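Local coordinates for chorismate mutase and shikimate 5-dehydrogenase fusion protein (PDB 3FBT) that probably catalyses the reversible NADPH-linked reduction of 3-dehydroshikimate to shikimate through the dehydrogenase part held in this chain, the full-length protein also having a chorismate mutase part, at residues C59-V64 and V89-F94; E75-S80 and E97-N103; N123-G129 and D180-T186. All blocks are in the same frame, centred on the assembly; numbering follows the deposited sequence.

Contact 1 (C59-V64 and V89-F94); sequences CGGLNV and VNTLKF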
# COMPACT_ATOMS: atom_id res chain seq x y z
N CYS A 59 -4.41 3.34 -5.61
CA CYS A 59 -5.07 3.02 -4.32
C CYS A 59 -6.45 2.42 -4.50
O CYS A 59 -7.28 2.96 -5.25
CB CYS A 59 -5.22 4.34 -3.56
SG CYS A 59 -5.90 4.12 -1.97
N GLY A 60 -6.76 1.34 -3.82
CA GLY A 60 -8.13 0.78 -3.94
C GLY A 60 -9.28 1.66 -3.35
O GLY A 60 -10.47 1.46 -3.68
N GLY A 61 -8.94 2.53 -2.41
CA GLY A 61 -9.95 3.29 -1.65
C GLY A 61 -9.42 3.71 -0.31
O GLY A 61 -8.61 2.99 0.24
N LEU A 62 -9.78 4.92 0.13
CA LEU A 62 -9.34 5.52 1.44
C LEU A 62 -10.50 6.01 2.29
O LEU A 62 -11.42 6.63 1.79
CB LEU A 62 -8.43 6.77 1.25
CG LEU A 62 -7.01 6.61 0.70
CD1 LEU A 62 -6.16 7.94 0.63
CD2 LEU A 62 -6.31 5.62 1.56
N ASN A 63 -10.48 5.72 3.57
CA ASN A 63 -11.27 6.49 4.51
C ASN A 63 -10.47 7.75 4.94
O ASN A 63 -9.24 7.78 4.91
CB ASN A 63 -11.63 5.64 5.72
CG ASN A 63 -12.68 4.57 5.41
OD1 ASN A 63 -12.50 3.42 5.74
ND2 ASN A 63 -13.75 4.96 4.83
N VAL A 64 -11.19 8.80 5.29
CA VAL A 64 -10.55 10.05 5.70
C VAL A 64 -11.08 10.36 7.10
O VAL A 64 -12.25 10.28 7.32
CB VAL A 64 -11.00 11.18 4.86
CG1 VAL A 64 -10.27 12.46 5.29
CG2 VAL A 64 -10.72 10.87 3.28
N VAL A 89 -16.44 14.68 4.03
CA VAL A 89 -16.28 13.45 3.26
C VAL A 89 -15.50 12.53 4.12
O VAL A 89 -14.46 12.94 4.66
CB VAL A 89 -15.55 13.78 1.91
CG1 VAL A 89 -14.88 12.56 1.34
CG2 VAL A 89 -16.61 14.37 0.91
N ASN A 90 -15.96 11.29 4.33
CA ASN A 90 -15.03 10.36 5.02
C ASN A 90 -14.60 9.20 4.15
O ASN A 90 -13.93 8.31 4.65
CB ASN A 90 -15.64 9.77 6.30
CG ASN A 90 -16.67 8.74 5.98
OD1 ASN A 90 -17.23 8.80 4.90
ND2 ASN A 90 -16.91 7.77 6.87
N THR A 91 -14.97 9.17 2.86
CA THR A 91 -14.68 8.00 2.00
C THR A 91 -14.29 8.50 0.57
O THR A 91 -14.99 9.36 0.01
CB THR A 91 -15.92 7.09 1.82
OG1 THR A 91 -16.38 6.59 3.09
CG2 THR A 91 -15.67 5.92 0.84
N LEU A 92 -13.18 8.00 0.02
CA LEU A 92 -12.69 8.45 -1.28
C LEU A 92 -12.64 7.26 -2.23
O LEU A 92 -12.16 6.23 -1.87
CB LEU A 92 -11.31 9.09 -1.18
CG LEU A 92 -11.12 10.11 -0.05
CD1 LEU A 92 -9.70 10.62 -0.16
CD2 LEU A 92 -12.06 11.28 -0.23
N LYS A 93 -13.24 7.42 -3.39
CA LYS A 93 -13.24 6.42 -4.46
C LYS A 93 -12.31 6.91 -5.57
O LYS A 93 -12.41 8.06 -6.02
CB LYS A 93 -14.63 6.29 -5.04
CG LYS A 93 -14.81 5.09 -6.07
CD LYS A 93 -16.26 5.18 -6.71
CE LYS A 93 -16.55 4.07 -7.77
NZ LYS A 93 -16.02 2.77 -7.22
N PHE A 94 -11.37 6.08 -5.96
CA PHE A 94 -10.42 6.44 -7.00
C PHE A 94 -10.94 5.91 -8.29
O PHE A 94 -11.37 4.76 -8.37
CB PHE A 94 -9.05 5.82 -6.68
CG PHE A 94 -8.39 6.47 -5.50
CD1 PHE A 94 -7.52 7.54 -5.68
CD2 PHE A 94 -8.72 6.09 -4.21
CE1 PHE A 94 -6.92 8.18 -4.63
CE2 PHE A 94 -8.14 6.74 -3.11
CZ PHE A 94 -7.25 7.79 -3.28
O HOH W 1 -11.84 3.52 -5.00

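Contact 2 (E75-S80 and E97-N103); sequences ELYEIS and EGISGFN. With SO4 (sulfate ion), chain G.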
# COMPACT_ATOMS: atom_id res chain seq x y z
N GLU A 75 -9.93 18.31 -3.36
CA GLU A 75 -9.17 17.43 -4.22
C GLU A 75 -10.06 16.61 -5.13
O GLU A 75 -9.57 15.92 -5.98
CB GLU A 75 -8.34 16.50 -3.35
CG GLU A 75 -7.43 17.24 -2.40
CD GLU A 75 -6.43 18.09 -3.14
OE1 GLU A 75 -6.24 17.88 -4.37
OE2 GLU A 75 -5.83 18.99 -2.49
N LEU A 76 -11.36 16.67 -4.94
CA LEU A 76 -12.22 15.65 -5.52
C LEU A 76 -12.87 16.24 -6.74
O LEU A 76 -13.23 17.41 -6.72
CB LEU A 76 -13.31 15.24 -4.51
CG LEU A 76 -12.81 14.87 -3.10
CD1 LEU A 76 -13.89 14.32 -2.18
CD2 LEU A 76 -11.78 13.81 -3.26
N TYR A 77 -13.08 15.46 -7.79
CA TYR A 77 -13.72 16.07 -8.93
C TYR A 77 -15.24 15.98 -8.74
O TYR A 77 -16.04 16.69 -9.37
CB TYR A 77 -13.24 15.42 -10.23
CG TYR A 77 -13.75 14.02 -10.42
CD1 TYR A 77 -13.01 12.95 -9.99
CD2 TYR A 77 -14.97 13.76 -11.03
CE1 TYR A 77 -13.47 11.65 -10.12
CE2 TYR A 77 -15.45 12.44 -11.19
CZ TYR A 77 -14.67 11.41 -10.73
OH TYR A 77 -15.07 10.10 -10.84
N GLU A 78 -15.67 15.13 -7.84
CA GLU A 78 -17.08 15.00 -7.61
C GLU A 78 -17.30 14.50 -6.17
O GLU A 78 -16.41 13.85 -5.63
CB GLU A 78 -17.57 13.98 -8.62
CG GLU A 78 -19.01 13.71 -8.61
CD GLU A 78 -19.35 12.66 -9.69
OE1 GLU A 78 -19.89 13.03 -10.74
OE2 GLU A 78 -19.05 11.46 -9.50
N ILE A 79 -18.50 14.76 -5.61
CA ILE A 79 -18.88 14.48 -4.20
C ILE A 79 -20.38 14.11 -4.14
O ILE A 79 -21.21 14.79 -4.77
CB ILE A 79 -18.60 15.76 -3.30
CG1 ILE A 79 -17.10 16.11 -3.31
CG2 ILE A 79 -19.03 15.56 -1.84
CD1 ILE A 79 -16.76 17.36 -2.48
N SER A 80 -20.77 13.03 -3.48
CA SER A 80 -22.18 12.67 -3.43
C SER A 80 -23.04 13.79 -2.79
O SER A 80 -22.54 14.66 -2.02
CB SER A 80 -22.40 11.42 -2.60
OG SER A 80 -22.17 11.74 -1.23
N GLU A 97 -11.21 9.29 -13.93
CA GLU A 97 -11.23 10.74 -13.76
C GLU A 97 -10.30 11.27 -12.63
O GLU A 97 -9.65 12.31 -12.79
CB GLU A 97 -12.64 11.24 -13.50
CG GLU A 97 -13.75 10.49 -14.24
CD GLU A 97 -15.06 11.29 -14.25
OE1 GLU A 97 -15.00 12.51 -13.94
OE2 GLU A 97 -16.13 10.70 -14.56
N GLY A 98 -10.21 10.56 -11.52
CA GLY A 98 -9.59 11.14 -10.31
C GLY A 98 -10.32 10.64 -9.06
O GLY A 98 -10.70 9.50 -8.99
N ILE A 99 -10.52 11.49 -8.07
CA ILE A 99 -11.00 10.99 -6.77
C ILE A 99 -12.37 11.57 -6.51
O ILE A 99 -12.61 12.75 -6.71
CB ILE A 99 -10.02 11.36 -5.67
CG1 ILE A 99 -8.59 11.03 -6.10
CG2 ILE A 99 -10.31 10.60 -4.33
CD1 ILE A 99 -7.59 11.93 -5.44
N SER A 100 -13.32 10.75 -6.12
CA SER A 100 -14.57 11.36 -5.70
C SER A 100 -14.90 10.95 -4.25
O SER A 100 -14.24 10.06 -3.65
CB SER A 100 -15.69 11.00 -6.64
OG SER A 100 -15.76 9.63 -6.64
N GLY A 101 -15.91 11.62 -3.70
CA GLY A 101 -16.08 11.62 -2.23
C GLY A 101 -17.47 11.24 -1.81
O GLY A 101 -18.45 11.59 -2.50
N PHE A 102 -17.55 10.52 -0.69
CA PHE A 102 -18.80 10.08 -0.10
C PHE A 102 -18.72 10.26 1.38
O PHE A 102 -17.67 10.54 1.92
CB PHE A 102 -19.04 8.59 -0.40
CG PHE A 102 -19.07 8.31 -1.91
CD1 PHE A 102 -20.27 8.17 -2.57
CD2 PHE A 102 -17.88 8.30 -2.66
CE1 PHE A 102 -20.29 7.95 -3.98
CE2 PHE A 102 -17.90 8.06 -4.06
CZ PHE A 102 -19.10 7.89 -4.70
N ASN A 103 -19.83 9.96 2.02
CA ASN A 103 -19.92 9.98 3.44
C ASN A 103 -20.65 8.78 3.89
O ASN A 103 -21.86 8.72 3.74
CB ASN A 103 -20.66 11.23 3.93
CG ASN A 103 -20.52 11.39 5.43
OD1 ASN A 103 -20.92 10.53 6.17
ND2 ASN A 103 -19.84 12.42 5.86
S SO4 G . -23.25 8.63 0.62
O1 SO4 G . -24.26 9.15 1.57
O2 SO4 G . -22.15 9.59 0.57
O3 SO4 G . -22.91 7.31 1.19
O4 SO4 G . -23.75 8.22 -0.70
O HOH W 2 -9.86 13.94 -8.47
O HOH W 3 -13.59 8.17 -8.65

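Contact 3 (N123-G129 and D180-T186); sequences NICVVLG and DVIINCT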
# COMPACT_ATOMS: atom_id res chain seq x y z
N ASN A 123 -40.28 11.57 16.08
CA ASN A 123 -39.83 11.58 17.45
C ASN A 123 -39.04 12.88 17.76
O ASN A 123 -38.62 13.60 16.85
CB ASN A 123 -38.95 10.37 17.72
CG ASN A 123 -39.70 9.06 17.61
OD1 ASN A 123 -39.75 8.31 18.57
ND2 ASN A 123 -40.26 8.76 16.43
N ILE A 124 -38.86 13.14 19.05
CA ILE A 124 -38.08 14.26 19.59
C ILE A 124 -36.64 13.78 19.77
O ILE A 124 -36.35 12.84 20.58
CB ILE A 124 -38.62 14.78 20.94
CG1 ILE A 124 -40.01 15.41 20.76
CG2 ILE A 124 -37.56 15.80 21.58
CD1 ILE A 124 -40.82 15.63 22.10
N CYS A 125 -35.75 14.35 18.97
CA CYS A 125 -34.39 13.82 18.96
C CYS A 125 -33.36 14.79 19.51
O CYS A 125 -33.30 15.95 19.05
CB CYS A 125 -34.01 13.48 17.54
SG CYS A 125 -35.09 12.19 16.83
N VAL A 126 -32.56 14.29 20.44
CA VAL A 126 -31.57 15.09 21.10
C VAL A 126 -30.14 14.65 20.84
O VAL A 126 -29.74 13.55 21.18
CB VAL A 126 -31.86 15.17 22.65
CG1 VAL A 126 -30.71 15.85 23.36
CG2 VAL A 126 -33.16 15.97 22.85
N VAL A 127 -29.35 15.52 20.26
CA VAL A 127 -27.94 15.18 20.00
C VAL A 127 -26.97 15.85 20.95
O VAL A 127 -26.98 17.10 21.12
CB VAL A 127 -27.54 15.58 18.54
CG1 VAL A 127 -26.09 15.14 18.22
CG2 VAL A 127 -28.50 15.06 17.54
N LEU A 128 -26.09 15.05 21.55
CA LEU A 128 -25.08 15.58 22.45
C LEU A 128 -23.74 15.81 21.76
O LEU A 128 -23.15 14.86 21.21
CB LEU A 128 -24.85 14.67 23.64
CG LEU A 128 -26.15 14.14 24.27
CD1 LEU A 128 -25.72 13.18 25.39
CD2 LEU A 128 -26.99 15.25 24.75
N GLY A 129 -23.26 17.05 21.83
CA GLY A 129 -22.07 17.51 21.10
C GLY A 129 -22.26 17.95 19.65
O GLY A 129 -23.18 17.54 18.95
N ASP A 180 -37.70 11.71 23.11
CA ASP A 180 -37.75 10.31 22.71
C ASP A 180 -36.37 9.67 22.58
O ASP A 180 -36.11 8.65 23.20
CB ASP A 180 -38.51 10.28 21.39
CG ASP A 180 -39.94 10.91 21.51
OD1 ASP A 180 -40.63 10.51 22.47
OD2 ASP A 180 -40.37 11.81 20.69
N VAL A 181 -35.49 10.27 21.77
CA VAL A 181 -34.19 9.69 21.44
C VAL A 181 -33.06 10.66 21.78
O VAL A 181 -33.12 11.82 21.39
CB VAL A 181 -34.14 9.38 19.91
CG1 VAL A 181 -32.78 8.92 19.51
CG2 VAL A 181 -35.23 8.32 19.52
N ILE A 182 -32.07 10.19 22.54
CA ILE A 182 -30.93 11.01 22.91
C ILE A 182 -29.64 10.29 22.47
O ILE A 182 -29.44 9.10 22.74
CB ILE A 182 -30.89 11.33 24.46
CG1 ILE A 182 -29.64 12.09 24.86
CG2 ILE A 182 -30.99 10.07 25.31
CD1 ILE A 182 -29.51 12.33 26.44
N ILE A 183 -28.77 11.05 21.80
CA ILE A 183 -27.62 10.49 21.06
C ILE A 183 -26.33 11.19 21.50
O ILE A 183 -26.21 12.41 21.37
CB ILE A 183 -27.82 10.72 19.55
CG1 ILE A 183 -29.15 10.11 19.10
CG2 ILE A 183 -26.61 10.15 18.73
CD1 ILE A 183 -29.75 10.81 17.93
N ASN A 184 -25.37 10.43 21.97
CA ASN A 184 -24.09 10.97 22.36
C ASN A 184 -23.15 11.03 21.17
O ASN A 184 -22.80 10.01 20.60
CB ASN A 184 -23.43 10.05 23.36
CG ASN A 184 -22.11 10.57 23.76
OD1 ASN A 184 -22.00 11.77 24.02
ND2 ASN A 184 -21.07 9.71 23.78
N CYS A 185 -22.75 12.23 20.80
CA CYS A 185 -21.76 12.41 19.76
C CYS A 185 -20.45 12.98 20.33
O CYS A 185 -19.55 13.34 19.57
CB CYS A 185 -22.34 13.36 18.71
SG CYS A 185 -23.47 12.52 17.62
N THR A 186 -20.34 13.05 21.65
CA THR A 186 -19.19 13.65 22.35
C THR A 186 -18.15 12.60 22.65
O THR A 186 -18.45 11.44 22.59
CB THR A 186 -19.54 14.23 23.83
OG1 THR A 186 -19.61 13.15 24.77
CG2 THR A 186 -20.81 14.97 23.86

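Contact 1 (C59-V64 and V89-F94)
The ring of Phe-94 lies with one face against Cys-59, whose CB sits 3.9 Å from the ring centroid in a CH-pi contact, while Leu-62 CG and Gly-61 CA stand at the ring's edge. The two segments supply neighbouring antiparallel strands, 61-64 and 91-94, of the mixed sheet of the substrate-binding domain. Turned away from its own backbone N (chi1 -176°), the sulfur of Cys-59 approaches the ring obliquely, SG reaching Phe-94 CE2 at 3.6 Å. Phe-54 of helix 47-56 packs on Cys-59, Leu-62 and Phe-94 alike.

Leu-62 and Leu-92 form a hydrogen-bonded pair of unequal halves: Leu-92 N donates to Leu-62 O at 2.8 Å, whereas the return bond is weak. Their side chains project from the same face of the sheet, where Val-64 crosses Leu-92 at about a right angle and its CG2 branch presses on Leu-92 CG at 3.4 Å, tighter than ordinary van der Waals contact.

Asn-63 and Thr-91, a non-hydrogen-bonded pair, lie side by side on the other face, where helix 237-252 packs and its Trp-251 touches both. The Asn-63 amide is held by Tyr-37 at OD1 and by Ser-247 at ND2, and adds a weak bond from ND2 to Asn-90 O. Asn-90, a predicted shikimate ligand, belongs with Thr-91 to a classic beta bulge opposite Phe-102. Its OD1 receives Thr-91 OG1 and the backbone N of Thr-104, which should steady the amide. Val-64 N also donates to Asn-90 O, at 2.9 Å and from 56° out of the carbonyl plane.

Contact 2 (E75-S80 and E97-N103)
Backbone hydrogen bonds join Tyr-77, Glu-78 and Ser-80 to strand 99-102, adding a short, weakly bonded parallel strand, about 78-79, to the edge of the mixed sheet of the substrate-binding domain. Tyr-77 N donates to Ile-99 O at 3.0 Å, Gly-101 N to Glu-78 O, and Ser-80 N to Gly-101 O at 2.9 Å.

Apolar packing centres on Leu-76, which crosses Ile-99 at about a right angle. Its CD2 branch meets Ile-99 CG2 at 3.7 Å, and CD1 fits against Gly-101 CA at 3.5 Å, closer than usual for two carbons.

Aromatic contacts fall to Tyr-77. Placing CG between the backbone N and the carbonyl carbon (chi1 71°) swings the ring over to Glu-97, Gly-98 and Ser-100. Glu-97 CB lies over one face, 3.6 Å from the centroid, Ser-100 CB over the opposite face, and Gly-98 C at the edge.

A water bridges the segments, accepting from Ile-99 N and donating to Glu-75 O. Ser-80 OG caps Ala-83 N of helix 81-86. A sulfate, probably from the crystallisation liquor, is held here at O2, which accepts from Ser-80 OG and Asn-103 N, each at 2.8 Å.

Contact 3 (N123-G129 and D180-T186)
At the centre of the parallel Rossmann-type sheet of the NADP-binding domain, strands 124-128 and 181-184 run side by side, their axes 16° apart. Val-126 N donates to Val-181 O at 2.7 Å, Ile-183 N to Val-126 O at 2.8 Å, and Leu-128 N to Ile-183 O. At the beginning of the pair, Ile-124 O receives both Val-181 N and Asp-180 N.

The carboxylate of Asp-180 extends this pairing by one bond. Swung to the side of its own backbone N (chi1 -57°), it reaches the start of strand 124-128, where OD2 accepts from Ile-124 N at 2.6 Å through the anti lone pair. Asn-123 crosses the aspartate, amide and carboxylate planes 80° apart, and packs CB and OD1 against Asp-180 CB and OD2, while its ND2 bonds to Lys-121 O.

Along the middle of the strands both faces are chiefly aliphatic. On one, Leu-128 and Ile-182 meet through their CD1 methyls at 4.0 Å, and Leu-174 of helix 171-174 touches Val-126 and Leu-128; Asn-184 is the polar exception at its C-terminal end. On the other, Val-127 CG1 rests on Cys-185 SG at 3.8 Å, and Leu-141 of helix 134-143 packs on Cys-125, Val-127 and Ile-183.

Gly-129 opens the predicted NADP-binding run Gly-129 to Ala-133, consistent with a glycine-rich GxGxxA turn; Thr-186 lies across from it. Asn-184, paired with Leu-128, forms an Asx turn and anchors ND2 on Asp-212. Asn-184 OD1 takes Thr-186 N from above its carbonyl plane and, at 2.9 Å, Thr-186 OG1 in that plane on a lone pair.

How the contacts relate
Contacts 1 and 2 belong to one mixed sheet, their centres about 9 Å apart, and are joined where strand 91-94 pairs with strand 99-102. Contact 1 is buried inside that sheet and ends at a predicted shikimate ligand; contact 2 lies at its edge, partly exposed, and brings in waters and a sulfate. Contact 3, centred about 28 Å from contact 1 and on the opposite side of the chain's centre, is buried in the parallel sheet of the other domain. Its two segments contribute no aromatic ring, and its polar side chains gather at the two ends of the strands, the C-terminal one holding part of the predicted NADP site.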